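Local coordinates for cellulase CEL9M (Clostridium cellulolyticum, PDB 1IA6), which probably acts as an endoglucanase of glycoside hydrolase family 9, cutting internal beta-1,4-glucosidic linkages in cellulose and related beta-glucans, at residues 14-19 against 414-419; 302-307 against 408-413; 337-342 against 395-400. One frame throughout, in Å; residues are numbered along the deposited sequence.

Contact 1: residues 14-19 against 414-419; sequences IIFFDA and DYNAGL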
ATOM      1  N   ILE A  14      -3.601  -6.718  -8.822  1.00  6.16           N
ATOM      2  CA  ILE A  14      -2.519  -7.489  -8.213  1.00  7.46           C
ATOM      3  C   ILE A  14      -1.347  -7.561  -9.189  1.00  9.21           C
ATOM      4  O   ILE A  14      -0.188  -7.448  -8.797  1.00  8.16           O
ATOM      5  CB  ILE A  14      -2.979  -8.918  -7.882  1.00  7.07           C
ATOM      6  CG1 ILE A  14      -4.087  -8.872  -6.828  1.00  9.79           C
ATOM      7  CG2 ILE A  14      -1.792  -9.754  -7.405  1.00  7.34           C
ATOM      8  CD1 ILE A  14      -4.819 -10.193  -6.653  1.00 10.08           C
ATOM      9  N   ILE A  15      -1.664  -7.749 -10.467  1.00  9.42           N
ATOM     10  CA  ILE A  15      -0.656  -7.832 -11.520  1.00  9.81           C
ATOM     11  C   ILE A  15       0.195  -6.566 -11.604  1.00  9.25           C
ATOM     12  O   ILE A  15       1.386  -6.626 -11.919  1.00 10.08           O
ATOM     13  CB  ILE A  15      -1.330  -8.096 -12.888  1.00 11.75           C
ATOM     14  CG1 ILE A  15      -1.642  -9.589 -13.022  1.00 14.64           C
ATOM     15  CG2 ILE A  15      -0.451  -7.604 -14.026  1.00 17.28           C
ATOM     16  CD1 ILE A  15      -2.590  -9.918 -14.174  1.00 17.16           C
ATOM     17  N   PHE A  16      -0.420  -5.424 -11.321  1.00  7.88           N
ATOM     18  CA  PHE A  16       0.280  -4.142 -11.356  1.00  8.43           C
ATOM     19  C   PHE A  16       1.641  -4.170 -10.662  1.00  8.24           C
ATOM     20  O   PHE A  16       2.618  -3.637 -11.179  1.00  9.00           O
ATOM     21  CB  PHE A  16      -0.571  -3.056 -10.690  1.00  9.22           C
ATOM     22  CG  PHE A  16       0.207  -1.824 -10.327  1.00 10.24           C
ATOM     23  CD1 PHE A  16       0.649  -0.948 -11.311  1.00 11.94           C
ATOM     24  CD2 PHE A  16       0.539  -1.562  -8.998  1.00 11.37           C
ATOM     25  CE1 PHE A  16       1.410   0.170 -10.981  1.00 13.80           C
ATOM     26  CE2 PHE A  16       1.299  -0.449  -8.659  1.00 12.64           C
ATOM     27  CZ  PHE A  16       1.736   0.419  -9.651  1.00 13.77           C
ATOM     28  N   PHE A  17       1.699  -4.786  -9.487  1.00  7.89           N
ATOM     29  CA  PHE A  17       2.941  -4.825  -8.726  1.00  8.81           C
ATOM     30  C   PHE A  17       4.141  -5.390  -9.474  1.00  8.59           C
ATOM     31  O   PHE A  17       5.280  -5.032  -9.175  1.00  8.28           O
ATOM     32  CB  PHE A  17       2.698  -5.555  -7.406  1.00  8.77           C
ATOM     33  CG  PHE A  17       1.800  -4.792  -6.474  1.00  8.90           C
ATOM     34  CD1 PHE A  17       2.305  -3.748  -5.702  1.00  9.38           C
ATOM     35  CD2 PHE A  17       0.436  -5.057  -6.427  1.00  8.06           C
ATOM     36  CE1 PHE A  17       1.465  -2.977  -4.901  1.00  8.55           C
ATOM     37  CE2 PHE A  17      -0.414  -4.292  -5.630  1.00  8.67           C
ATOM     38  CZ  PHE A  17       0.101  -3.250  -4.867  1.00  8.77           C
ATOM     39  N   ASP A  18       3.888  -6.252 -10.458  1.00  8.99           N
ATOM     40  CA  ASP A  18       4.961  -6.825 -11.265  1.00  9.29           C
ATOM     41  C   ASP A  18       5.743  -5.719 -11.983  1.00  9.39           C
ATOM     42  O   ASP A  18       6.939  -5.858 -12.240  1.00  9.90           O
ATOM     43  CB  ASP A  18       4.388  -7.789 -12.323  1.00  8.36           C
ATOM     44  CG  ASP A  18       4.259  -9.218 -11.816  1.00 12.14           C
ATOM     45  OD1 ASP A  18       4.436  -9.447 -10.603  1.00 10.36           O
ATOM     46  OD2 ASP A  18       3.970 -10.117 -12.643  1.00 10.17           O
ATOM     47  N   ALA A  19       5.071  -4.619 -12.306  1.00  9.24           N
ATOM     48  CA  ALA A  19       5.729  -3.523 -13.020  1.00  7.92           C
ATOM     49  C   ALA A  19       6.760  -2.778 -12.184  1.00  8.40           C
ATOM     50  O   ALA A  19       7.633  -2.102 -12.728  1.00  8.89           O
ATOM     51  CB  ALA A  19       4.688  -2.534 -13.546  1.00  8.34           C
ATOM     52  N   ASP A 414       1.365   2.492  -2.851  1.00  7.21           N
ATOM     53  CA  ASP A 414       0.327   2.752  -1.861  1.00  8.53           C
ATOM     54  C   ASP A 414      -1.052   3.003  -2.469  1.00  9.10           C
ATOM     55  O   ASP A 414      -2.070   2.799  -1.810  1.00  9.13           O
ATOM     56  CB  ASP A 414       0.736   3.900  -0.921  1.00  8.81           C
ATOM     57  CG  ASP A 414       0.636   5.269  -1.566  1.00 12.35           C
ATOM     58  OD1 ASP A 414       1.439   5.578  -2.473  1.00 14.32           O
ATOM     59  OD2 ASP A 414      -0.252   6.045  -1.156  1.00 12.59           O
ATOM     60  N   TYR A 415      -1.087   3.422  -3.729  1.00  7.63           N
ATOM     61  CA  TYR A 415      -2.360   3.654  -4.411  1.00  7.48           C
ATOM     62  C   TYR A 415      -3.046   2.306  -4.618  1.00  7.51           C
ATOM     63  O   TYR A 415      -4.209   2.115  -4.251  1.00  7.82           O
ATOM     64  CB  TYR A 415      -2.133   4.282  -5.788  1.00  6.52           C
ATOM     65  CG  TYR A 415      -1.813   5.762  -5.815  1.00  8.00           C
ATOM     66  CD1 TYR A 415      -1.269   6.412  -4.709  1.00  7.96           C
ATOM     67  CD2 TYR A 415      -2.020   6.502  -6.981  1.00  9.04           C
ATOM     68  CE1 TYR A 415      -0.936   7.767  -4.765  1.00 10.57           C
ATOM     69  CE2 TYR A 415      -1.691   7.853  -7.049  1.00 10.27           C
ATOM     70  CZ  TYR A 415      -1.150   8.478  -5.940  1.00 10.98           C
ATOM     71  OH  TYR A 415      -0.816   9.808  -6.015  1.00 13.04           O
ATOM     72  N   ASN A 416      -2.315   1.370  -5.217  1.00  6.61           N
ATOM     73  CA  ASN A 416      -2.863   0.050  -5.496  1.00  7.33           C
ATOM     74  C   ASN A 416      -3.099  -0.850  -4.295  1.00  8.72           C
ATOM     75  O   ASN A 416      -3.953  -1.734  -4.349  1.00  8.38           O
ATOM     76  CB  ASN A 416      -1.987  -0.685  -6.513  1.00  7.68           C
ATOM     77  CG  ASN A 416      -2.431  -0.428  -7.940  1.00 10.48           C
ATOM     78  OD1 ASN A 416      -2.380   0.703  -8.421  1.00  9.19           O
ATOM     79  ND2 ASN A 416      -2.886  -1.476  -8.618  1.00  9.24           N
ATOM     80  N   ALA A 417      -2.360  -0.637  -3.211  1.00  8.74           N
ATOM     81  CA  ALA A 417      -2.536  -1.478  -2.029  1.00  8.60           C
ATOM     82  C   ALA A 417      -3.992  -1.459  -1.560  1.00  9.07           C
ATOM     83  O   ALA A 417      -4.599  -2.510  -1.350  1.00  7.73           O
ATOM     84  CB  ALA A 417      -1.616  -1.006  -0.908  1.00  9.94           C
ATOM     85  N   GLY A 418      -4.545  -0.258  -1.411  1.00  7.69           N
ATOM     86  CA  GLY A 418      -5.921  -0.114  -0.971  1.00  9.44           C
ATOM     87  C   GLY A 418      -6.932  -0.583  -2.000  1.00  9.63           C
ATOM     88  O   GLY A 418      -8.025  -1.026  -1.640  1.00 10.50           O
ATOM     89  N   LEU A 419      -6.577  -0.485  -3.278  1.00  8.35           N
ATOM     90  CA  LEU A 419      -7.468  -0.911  -4.354  1.00  9.91           C
ATOM     91  C   LEU A 419      -7.663  -2.417  -4.299  1.00  8.61           C
ATOM     92  O   LEU A 419      -8.783  -2.911  -4.418  1.00  9.30           O
ATOM     93  CB  LEU A 419      -6.898  -0.523  -5.722  1.00 10.64           C
ATOM     94  CG  LEU A 419      -7.716  -0.987  -6.936  1.00 11.73           C
ATOM     95  CD1 LEU A 419      -9.096  -0.330  -6.914  1.00 12.11           C
ATOM     96  CD2 LEU A 419      -6.989  -0.641  -8.216  1.00 11.81           C
TER
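In the alpha-barrel of this family 9 catalytic module, N416 on the C-terminal helix 413-429 meets F16 and F17 of segment 14-19, on the chain that carries on from helix 6-15, in the buried interior. The two phenylalanines receive one asparagine in different ways. Against F16 the amide lies stacked on a ring face, the two planes only 25° apart, with N416 CG 3.4 Å from F16 CD2. The amide oxygen N416 OD1 sits 3.7 Å above the F16 ring plane, offset toward the rim, while N416 ND2 reaches back to 3.5 Å from F16 CB. With its CG trans to the backbone N (chi1 163°), F16 extends its ring toward the helix and under the amide. F17 has CG opposite its carbonyl carbon, and its ring stands at 90° to the amide. Its CZ touches the aliphatic part of the asparagine, 3.7 Å from N416 CB, and the backbone N of A417 lies near the F17 plane at the ring edge, 4.0 Å from F17 CZ. Within the pair of rings, F16 CD2 rests over the centre of one F17 face. The amide is gripped at both ends: ND2 donates to G387 O and S13 O, and OD1 accepts from L389 N, which fixes the flip of the group. Around this core, A388 touches F16 from a loop, while F17 packs on L74 of helix 64-80 and on L413 and V420 of helix 413-429, and A417 meets I73 of helix 64-80.

Contact 2: residues 302-307 against 408-413; sequences SNWGVL and YTEVAL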
ATOM      1  N   SER A 302      -8.889  15.054  -0.903  1.00 11.15           N
ATOM      2  CA  SER A 302      -7.863  16.039  -1.217  1.00 12.44           C
ATOM      3  C   SER A 302      -7.519  15.912  -2.700  1.00 12.88           C
ATOM      4  O   SER A 302      -8.055  15.043  -3.389  1.00 12.71           O
ATOM      5  CB  SER A 302      -6.624  15.814  -0.344  1.00 13.42           C
ATOM      6  OG  SER A 302      -5.752  16.933  -0.399  1.00 13.59           O
ATOM      7  N   ASN A 303      -6.618  16.760  -3.186  1.00 12.88           N
ATOM      8  CA  ASN A 303      -6.274  16.770  -4.606  1.00 13.04           C
ATOM      9  C   ASN A 303      -5.261  15.751  -5.115  1.00 14.25           C
ATOM     10  O   ASN A 303      -5.325  15.358  -6.277  1.00 16.98           O
ATOM     11  CB  ASN A 303      -5.802  18.170  -5.017  1.00 12.68           C
ATOM     12  CG  ASN A 303      -4.519  18.576  -4.327  1.00 14.46           C
ATOM     13  OD1 ASN A 303      -4.483  18.739  -3.108  1.00 14.80           O
ATOM     14  ND2 ASN A 303      -3.451  18.734  -5.104  1.00 16.68           N
ATOM     15  N   TRP A 304      -4.328  15.325  -4.269  1.00 12.47           N
ATOM     16  CA  TRP A 304      -3.312  14.378  -4.711  1.00 13.82           C
ATOM     17  C   TRP A 304      -3.659  12.938  -4.358  1.00 11.47           C
ATOM     18  O   TRP A 304      -3.884  12.616  -3.194  1.00 10.52           O
ATOM     19  CB  TRP A 304      -1.954  14.756  -4.113  1.00 17.17           C
ATOM     20  CG  TRP A 304      -0.804  14.278  -4.941  1.00 22.10           C
ATOM     21  CD1 TRP A 304      -0.224  13.043  -4.912  1.00 23.02           C
ATOM     22  CD2 TRP A 304      -0.138  15.010  -5.979  1.00 23.00           C
ATOM     23  NE1 TRP A 304       0.759  12.958  -5.870  1.00 24.79           N
ATOM     24  CE2 TRP A 304       0.832  14.150  -6.539  1.00 23.78           C
ATOM     25  CE3 TRP A 304      -0.270  16.308  -6.492  1.00 25.01           C
ATOM     26  CZ2 TRP A 304       1.669  14.547  -7.589  1.00 24.97           C
ATOM     27  CZ3 TRP A 304       0.561  16.702  -7.535  1.00 24.68           C
ATOM     28  CH2 TRP A 304       1.517  15.822  -8.072  1.00 25.36           C
ATOM     29  N   GLY A 305      -3.688  12.077  -5.375  1.00 10.99           N
ATOM     30  CA  GLY A 305      -4.027  10.681  -5.157  1.00 10.22           C
ATOM     31  C   GLY A 305      -5.433  10.584  -4.600  1.00  8.71           C
ATOM     32  O   GLY A 305      -5.681   9.868  -3.631  1.00  9.38           O
ATOM     33  N   VAL A 306      -6.367  11.302  -5.220  1.00  7.54           N
ATOM     34  CA  VAL A 306      -7.739  11.310  -4.736  1.00  9.18           C
ATOM     35  C   VAL A 306      -8.424   9.943  -4.736  1.00  7.60           C
ATOM     36  O   VAL A 306      -9.138   9.614  -3.788  1.00  9.40           O
ATOM     37  CB  VAL A 306      -8.605  12.338  -5.516  1.00 11.32           C
ATOM     38  CG1 VAL A 306      -8.742  11.929  -6.962  1.00 12.56           C
ATOM     39  CG2 VAL A 306      -9.969  12.467  -4.857  1.00 11.61           C
ATOM     40  N   LEU A 307      -8.208   9.141  -5.776  1.00  7.77           N
ATOM     41  CA  LEU A 307      -8.834   7.816  -5.839  1.00  7.97           C
ATOM     42  C   LEU A 307      -8.218   6.877  -4.806  1.00  8.67           C
ATOM     43  O   LEU A 307      -8.884   5.979  -4.289  1.00  8.55           O
ATOM     44  CB  LEU A 307      -8.695   7.220  -7.242  1.00  8.26           C
ATOM     45  CG  LEU A 307      -9.398   8.038  -8.335  1.00  8.61           C
ATOM     46  CD1 LEU A 307      -9.199   7.363  -9.683  1.00 10.43           C
ATOM     47  CD2 LEU A 307     -10.884   8.160  -8.014  1.00  9.95           C
ATOM     48  N   TYR A 408      -2.950  13.991 -11.914  1.00 17.32           N
ATOM     49  CA  TYR A 408      -3.915  13.092 -12.528  1.00 14.94           C
ATOM     50  C   TYR A 408      -3.354  11.722 -12.900  1.00 14.19           C
ATOM     51  O   TYR A 408      -4.008  10.700 -12.704  1.00 13.23           O
ATOM     52  CB  TYR A 408      -4.485  13.717 -13.808  1.00 16.41           C
ATOM     53  CG  TYR A 408      -5.185  15.042 -13.621  1.00 16.80           C
ATOM     54  CD1 TYR A 408      -4.463  16.230 -13.532  1.00 18.10           C
ATOM     55  CD2 TYR A 408      -6.573  15.105 -13.535  1.00 17.20           C
ATOM     56  CE1 TYR A 408      -5.113  17.454 -13.363  1.00 21.41           C
ATOM     57  CE2 TYR A 408      -7.232  16.318 -13.364  1.00 18.83           C
ATOM     58  CZ  TYR A 408      -6.498  17.488 -13.282  1.00 20.85           C
ATOM     59  OH  TYR A 408      -7.155  18.689 -13.127  1.00 23.58           O
ATOM     60  N   THR A 409      -2.137  11.709 -13.426  1.00 11.36           N
ATOM     61  CA  THR A 409      -1.538  10.473 -13.917  1.00 11.36           C
ATOM     62  C   THR A 409      -0.552   9.707 -13.047  1.00 11.65           C
ATOM     63  O   THR A 409       0.022   8.720 -13.503  1.00 10.30           O
ATOM     64  CB  THR A 409      -0.859  10.735 -15.257  1.00 11.37           C
ATOM     65  OG1 THR A 409       0.192  11.686 -15.067  1.00 11.87           O
ATOM     66  CG2 THR A 409      -1.867  11.291 -16.258  1.00 11.64           C
ATOM     67  N   GLU A 410      -0.341  10.141 -11.813  1.00 11.78           N
ATOM     68  CA  GLU A 410       0.586   9.427 -10.949  1.00 13.61           C
ATOM     69  C   GLU A 410       0.050   8.049 -10.579  1.00 11.79           C
ATOM     70  O   GLU A 410      -1.160   7.845 -10.504  1.00 11.03           O
ATOM     71  CB  GLU A 410       0.862  10.221  -9.671  1.00 16.00           C
ATOM     72  CG  GLU A 410       2.074  11.132  -9.779  1.00 24.86           C
ATOM     73  CD  GLU A 410       2.959  11.055  -8.553  1.00 28.86           C
ATOM     74  OE1 GLU A 410       2.491  11.427  -7.454  1.00 31.61           O
ATOM     75  OE2 GLU A 410       4.123  10.617  -8.685  1.00 32.14           O
ATOM     76  N   VAL A 411       0.968   7.107 -10.382  1.00 10.41           N
ATOM     77  CA  VAL A 411       0.638   5.738  -9.982  1.00  9.28           C
ATOM     78  C   VAL A 411       1.638   5.403  -8.874  1.00  8.96           C
ATOM     79  O   VAL A 411       2.732   5.957  -8.851  1.00  9.61           O
ATOM     80  CB  VAL A 411       0.815   4.734 -11.144  1.00  9.64           C
ATOM     81  CG1 VAL A 411      -0.125   5.094 -12.286  1.00  9.65           C
ATOM     82  CG2 VAL A 411       2.267   4.728 -11.623  1.00 11.84           C
ATOM     83  N   ALA A 412       1.274   4.512  -7.955  1.00  7.84           N
ATOM     84  CA  ALA A 412       2.189   4.182  -6.866  1.00  7.43           C
ATOM     85  C   ALA A 412       1.775   2.937  -6.104  1.00  7.19           C
ATOM     86  O   ALA A 412       0.622   2.517  -6.158  1.00  6.76           O
ATOM     87  CB  ALA A 412       2.284   5.358  -5.904  1.00  7.45           C
ATOM     88  N   LEU A 413       2.730   2.360  -5.379  1.00  6.83           N
ATOM     89  CA  LEU A 413       2.463   1.170  -4.584  1.00  7.99           C
ATOM     90  C   LEU A 413       1.312   1.394  -3.605  1.00  7.45           C
ATOM     91  O   LEU A 413       0.389   0.585  -3.538  1.00  7.72           O
ATOM     92  CB  LEU A 413       3.701   0.767  -3.778  1.00  6.53           C
ATOM     93  CG  LEU A 413       4.955   0.294  -4.509  1.00  9.59           C
ATOM     94  CD1 LEU A 413       6.035  -0.056  -3.480  1.00 10.24           C
ATOM     95  CD2 LEU A 413       4.627  -0.911  -5.373  1.00  7.41           C
TER
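The indole of W304 presents its N-H edge to the carboxylate of E410, and the two flat groups are turned 66° from each other. The acceptor E410 OE1 lies 8° out of the indole plane, 2.8 Å from W304 NE1, and it is approached nearly head-on, from beyond the end of its C-O bond. The hydrogen bond is bent, with an N-H...O angle of 139°, because E410 OE1 is displaced toward the six-membered ring, coming within 3.2 Å of W304 CZ2. The carboxylate carbon E410 CD follows at 3.8 Å from W304 CZ2. A bend at the second torsion of the glutamate chain brings the carboxylate round to this edge.

E410, a predicted active-site residue of the glycoside hydrolase, is the first to leave helical geometry after the short helix 406-409; the chain then runs extended to A412, the N-cap of helix 413-429. W304 comes from the loop before helix 306-323, whose N-cap is G305, a residue with positive phi. R308 of that helix donates from NH2 to W304 O and from NE to G305 O. The side chain of W304 also packs on Y406 and Q407, which belong to the helix just before E410. W304 is exposed to solvent, and a sulfate ion, probably from the crystallisation liquor, lies about 3 Å from its side chain at the nearest atoms.

Contact 3: residues 337-342 against 395-400; sequences VDYILG and QNDKFL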
ATOM      1  N   VAL A 337     -16.157   2.295  -5.589  1.00  9.95           N
ATOM      2  CA  VAL A 337     -15.535   1.278  -6.425  1.00 10.98           C
ATOM      3  C   VAL A 337     -16.058   1.358  -7.852  1.00 10.99           C
ATOM      4  O   VAL A 337     -15.280   1.350  -8.808  1.00 10.63           O
ATOM      5  CB  VAL A 337     -15.809  -0.141  -5.891  1.00 11.46           C
ATOM      6  CG1 VAL A 337     -15.251  -1.172  -6.855  1.00 12.75           C
ATOM      7  CG2 VAL A 337     -15.179  -0.311  -4.523  1.00 12.62           C
ATOM      8  N   ASP A 338     -17.377   1.436  -8.000  1.00 11.63           N
ATOM      9  CA  ASP A 338     -17.971   1.504  -9.331  1.00 11.87           C
ATOM     10  C   ASP A 338     -17.527   2.749 -10.090  1.00 11.48           C
ATOM     11  O   ASP A 338     -17.393   2.718 -11.312  1.00 11.00           O
ATOM     12  CB  ASP A 338     -19.501   1.450  -9.242  1.00 12.39           C
ATOM     13  CG  ASP A 338     -20.006   0.096  -8.767  1.00 14.55           C
ATOM     14  OD1 ASP A 338     -19.203  -0.860  -8.735  1.00 15.45           O
ATOM     15  OD2 ASP A 338     -21.201  -0.016  -8.433  1.00 14.20           O
ATOM     16  N   TYR A 339     -17.290   3.838  -9.365  1.00 10.92           N
ATOM     17  CA  TYR A 339     -16.834   5.077  -9.987  1.00 10.35           C
ATOM     18  C   TYR A 339     -15.456   4.835 -10.599  1.00 10.64           C
ATOM     19  O   TYR A 339     -15.192   5.216 -11.741  1.00  9.89           O
ATOM     20  CB  TYR A 339     -16.769   6.197  -8.941  1.00 10.31           C
ATOM     21  CG  TYR A 339     -16.356   7.547  -9.491  1.00  9.72           C
ATOM     22  CD1 TYR A 339     -15.026   7.812  -9.818  1.00 11.09           C
ATOM     23  CD2 TYR A 339     -17.295   8.562  -9.680  1.00 12.55           C
ATOM     24  CE1 TYR A 339     -14.639   9.056 -10.318  1.00 11.44           C
ATOM     25  CE2 TYR A 339     -16.920   9.811 -10.180  1.00 11.09           C
ATOM     26  CZ  TYR A 339     -15.590  10.051 -10.496  1.00 12.03           C
ATOM     27  OH  TYR A 339     -15.206  11.280 -10.987  1.00 12.01           O
ATOM     28  N   ILE A 340     -14.588   4.184  -9.833  1.00  9.65           N
ATOM     29  CA  ILE A 340     -13.236   3.870 -10.279  1.00  9.94           C
ATOM     30  C   ILE A 340     -13.248   2.969 -11.516  1.00  9.86           C
ATOM     31  O   ILE A 340     -12.443   3.147 -12.431  1.00  9.83           O
ATOM     32  CB  ILE A 340     -12.441   3.180  -9.136  1.00 11.01           C
ATOM     33  CG1 ILE A 340     -12.150   4.200  -8.033  1.00 10.94           C
ATOM     34  CG2 ILE A 340     -11.150   2.560  -9.673  1.00 11.01           C
ATOM     35  CD1 ILE A 340     -11.585   3.597  -6.762  1.00 13.65           C
ATOM     36  N   LEU A 341     -14.175   2.015 -11.546  1.00  9.04           N
ATOM     37  CA  LEU A 341     -14.280   1.078 -12.658  1.00 10.60           C
ATOM     38  C   LEU A 341     -14.885   1.644 -13.944  1.00 12.43           C
ATOM     39  O   LEU A 341     -14.817   1.000 -14.993  1.00 12.27           O
ATOM     40  CB  LEU A 341     -15.069  -0.160 -12.222  1.00 12.53           C
ATOM     41  CG  LEU A 341     -14.432  -0.975 -11.092  1.00 14.06           C
ATOM     42  CD1 LEU A 341     -15.348  -2.128 -10.697  1.00 16.89           C
ATOM     43  CD2 LEU A 341     -13.080  -1.496 -11.540  1.00 16.37           C
ATOM     44  N   GLY A 342     -15.486   2.830 -13.876  1.00 11.19           N
ATOM     45  CA  GLY A 342     -16.050   3.403 -15.087  1.00 11.56           C
ATOM     46  C   GLY A 342     -17.350   4.172 -14.962  1.00 12.99           C
ATOM     47  O   GLY A 342     -17.753   4.850 -15.904  1.00 12.77           O
ATOM     48  N   GLN A 395     -12.220  17.928  -8.530  1.00 18.19           N
ATOM     49  CA  GLN A 395     -13.515  17.903  -7.865  1.00 20.29           C
ATOM     50  C   GLN A 395     -14.698  18.148  -8.796  1.00 20.07           C
ATOM     51  O   GLN A 395     -15.848  18.159  -8.358  1.00 20.18           O
ATOM     52  CB  GLN A 395     -13.527  18.890  -6.690  1.00 22.72           C
ATOM     53  CG  GLN A 395     -13.288  20.341  -7.042  1.00 26.54           C
ATOM     54  CD  GLN A 395     -13.137  21.200  -5.795  1.00 28.82           C
ATOM     55  OE1 GLN A 395     -12.051  21.301  -5.218  1.00 30.61           O
ATOM     56  NE2 GLN A 395     -14.234  21.804  -5.360  1.00 29.78           N
ATOM     57  N   ASN A 396     -14.407  18.317 -10.082  1.00 19.23           N
ATOM     58  CA  ASN A 396     -15.437  18.536 -11.092  1.00 19.49           C
ATOM     59  C   ASN A 396     -15.554  17.284 -11.966  1.00 17.14           C
ATOM     60  O   ASN A 396     -16.208  17.298 -13.008  1.00 15.56           O
ATOM     61  CB  ASN A 396     -15.067  19.742 -11.963  1.00 22.86           C
ATOM     62  CG  ASN A 396     -14.983  21.033 -11.168  1.00 26.31           C
ATOM     63  OD1 ASN A 396     -14.208  21.932 -11.502  1.00 29.05           O
ATOM     64  ND2 ASN A 396     -15.789  21.138 -10.119  1.00 28.98           N
ATOM     65  N   ASP A 397     -14.904  16.207 -11.530  1.00 14.87           N
ATOM     66  CA  ASP A 397     -14.916  14.927 -12.241  1.00 13.93           C
ATOM     67  C   ASP A 397     -14.154  14.960 -13.562  1.00 14.00           C
ATOM     68  O   ASP A 397     -14.270  14.036 -14.372  1.00 14.84           O
ATOM     69  CB  ASP A 397     -16.353  14.475 -12.509  1.00 14.14           C
ATOM     70  CG  ASP A 397     -17.116  14.186 -11.240  1.00 15.38           C
ATOM     71  OD1 ASP A 397     -16.711  13.263 -10.501  1.00 13.68           O
ATOM     72  OD2 ASP A 397     -18.118  14.882 -10.978  1.00 13.97           O
ATOM     73  N   LYS A 398     -13.372  16.012 -13.775  1.00 13.48           N
ATOM     74  CA  LYS A 398     -12.606  16.143 -15.008  1.00 15.60           C
ATOM     75  C   LYS A 398     -11.247  15.461 -14.892  1.00 15.07           C
ATOM     76  O   LYS A 398     -10.612  15.491 -13.837  1.00 14.91           O
ATOM     77  CB  LYS A 398     -12.410  17.623 -15.358  1.00 17.92           C
ATOM     78  CG  LYS A 398     -13.700  18.430 -15.407  1.00 23.13           C
ATOM     79  CD  LYS A 398     -14.665  17.885 -16.450  1.00 27.66           C
ATOM     80  CE  LYS A 398     -15.971  18.667 -16.465  1.00 28.64           C
ATOM     81  NZ  LYS A 398     -16.927  18.124 -17.475  1.00 31.12           N
ATOM     82  N   PHE A 399     -10.809  14.847 -15.986  1.00 14.66           N
ATOM     83  CA  PHE A 399      -9.523  14.165 -16.018  1.00 16.77           C
ATOM     84  C   PHE A 399      -8.682  14.689 -17.178  1.00 17.78           C
ATOM     85  O   PHE A 399      -9.164  14.792 -18.305  1.00 18.55           O
ATOM     86  CB  PHE A 399      -9.717  12.656 -16.186  1.00 14.04           C
ATOM     87  CG  PHE A 399      -8.443  11.869 -16.053  1.00 14.99           C
ATOM     88  CD1 PHE A 399      -7.877  11.649 -14.805  1.00 15.54           C
ATOM     89  CD2 PHE A 399      -7.795  11.373 -17.178  1.00 16.90           C
ATOM     90  CE1 PHE A 399      -6.680  10.946 -14.677  1.00 14.85           C
ATOM     91  CE2 PHE A 399      -6.598  10.669 -17.061  1.00 16.32           C
ATOM     92  CZ  PHE A 399      -6.042  10.458 -15.806  1.00 15.32           C
ATOM     93  N   LEU A 400      -7.427  15.022 -16.895  1.00 18.64           N
ATOM     94  CA  LEU A 400      -6.521  15.522 -17.921  1.00 20.74           C
ATOM     95  C   LEU A 400      -5.471  14.454 -18.204  1.00 21.16           C
ATOM     96  O   LEU A 400      -4.508  14.299 -17.453  1.00 20.64           O
ATOM     97  CB  LEU A 400      -5.846  16.814 -17.449  1.00 22.21           C
ATOM     98  CG  LEU A 400      -6.795  17.972 -17.112  1.00 25.33           C
ATOM     99  CD1 LEU A 400      -5.995  19.164 -16.599  1.00 25.54           C
ATOM    100  CD2 LEU A 400      -7.600  18.356 -18.349  1.00 25.60           C
TER
HETATM  101  O   HOH W   1     -14.511  11.324 -13.642  1.00 13.82           O
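Y339 extends its phenol straight out from helix 327-341, the ring carbon CG trans to the backbone N (chi1 -178°), while D397 sets its CG trans to its own carbonyl carbon (chi1 -65°), which swings the carboxylate round to the phenol oxygen. The contact joins the last turn of helix 327-341, in the alpha-barrel fold, to the long loop between helices 365-368 and 406-409. D397 adopts a left-handed backbone conformation there. Y339 OH donates to D397 OD1 over a short 2.5 Å. The lone pair used is the anti one, on the side away from OD2, and the ring and carboxylate planes are 40° apart. D397 OD1 stays close to the plane of the phenol ring at its edge, 3.5 Å from Y339 CE2. The carboxylate has further support from the loop at 294-296: T294 OG1 is hydrogen-bonded to OD1, and G296 N donates to OD2, so two partners share OD1 while a third holds the other oxygen and limits rotation of the group. On the helix side, the helix ends in a Schellman motif at G342, which has positive phi and whose N bonds to Y339 O at 3.2 Å and, weakly, to D338 O; Y339 O also accepts from N344 ND2. Helix 327-341 meets helix 413-429 through V337, which packs on V422 and L423. A water closes a second link between the two segments, donating one proton to Y339 OH at 2.7 Å and the other to D397 O at 2.8 Å.

The contacts tie distant segments of one catalytic module together, and only contact 2 holds a predicted active-site residue. Contacts 1 and 2, with centres 13 Å apart, share helix 413-429 and its approach: Y415 OH packs 3.5 Å from W304 CD1. The side chain of E410 is about 11 Å from that of D401, the other predicted active-site residue, and about 10 Å from that of F16. Contact 3 lies 12 Å, centre to centre, from contact 2, joined where Y408 O meets F399 CE1 at 3.3 Å. Y339 and D397 lie away from the annotated sites, although segment 395-400 runs into D401; a nickel ion bound by A1, H4 and D343 is about 9 Å from the Y339 side chain.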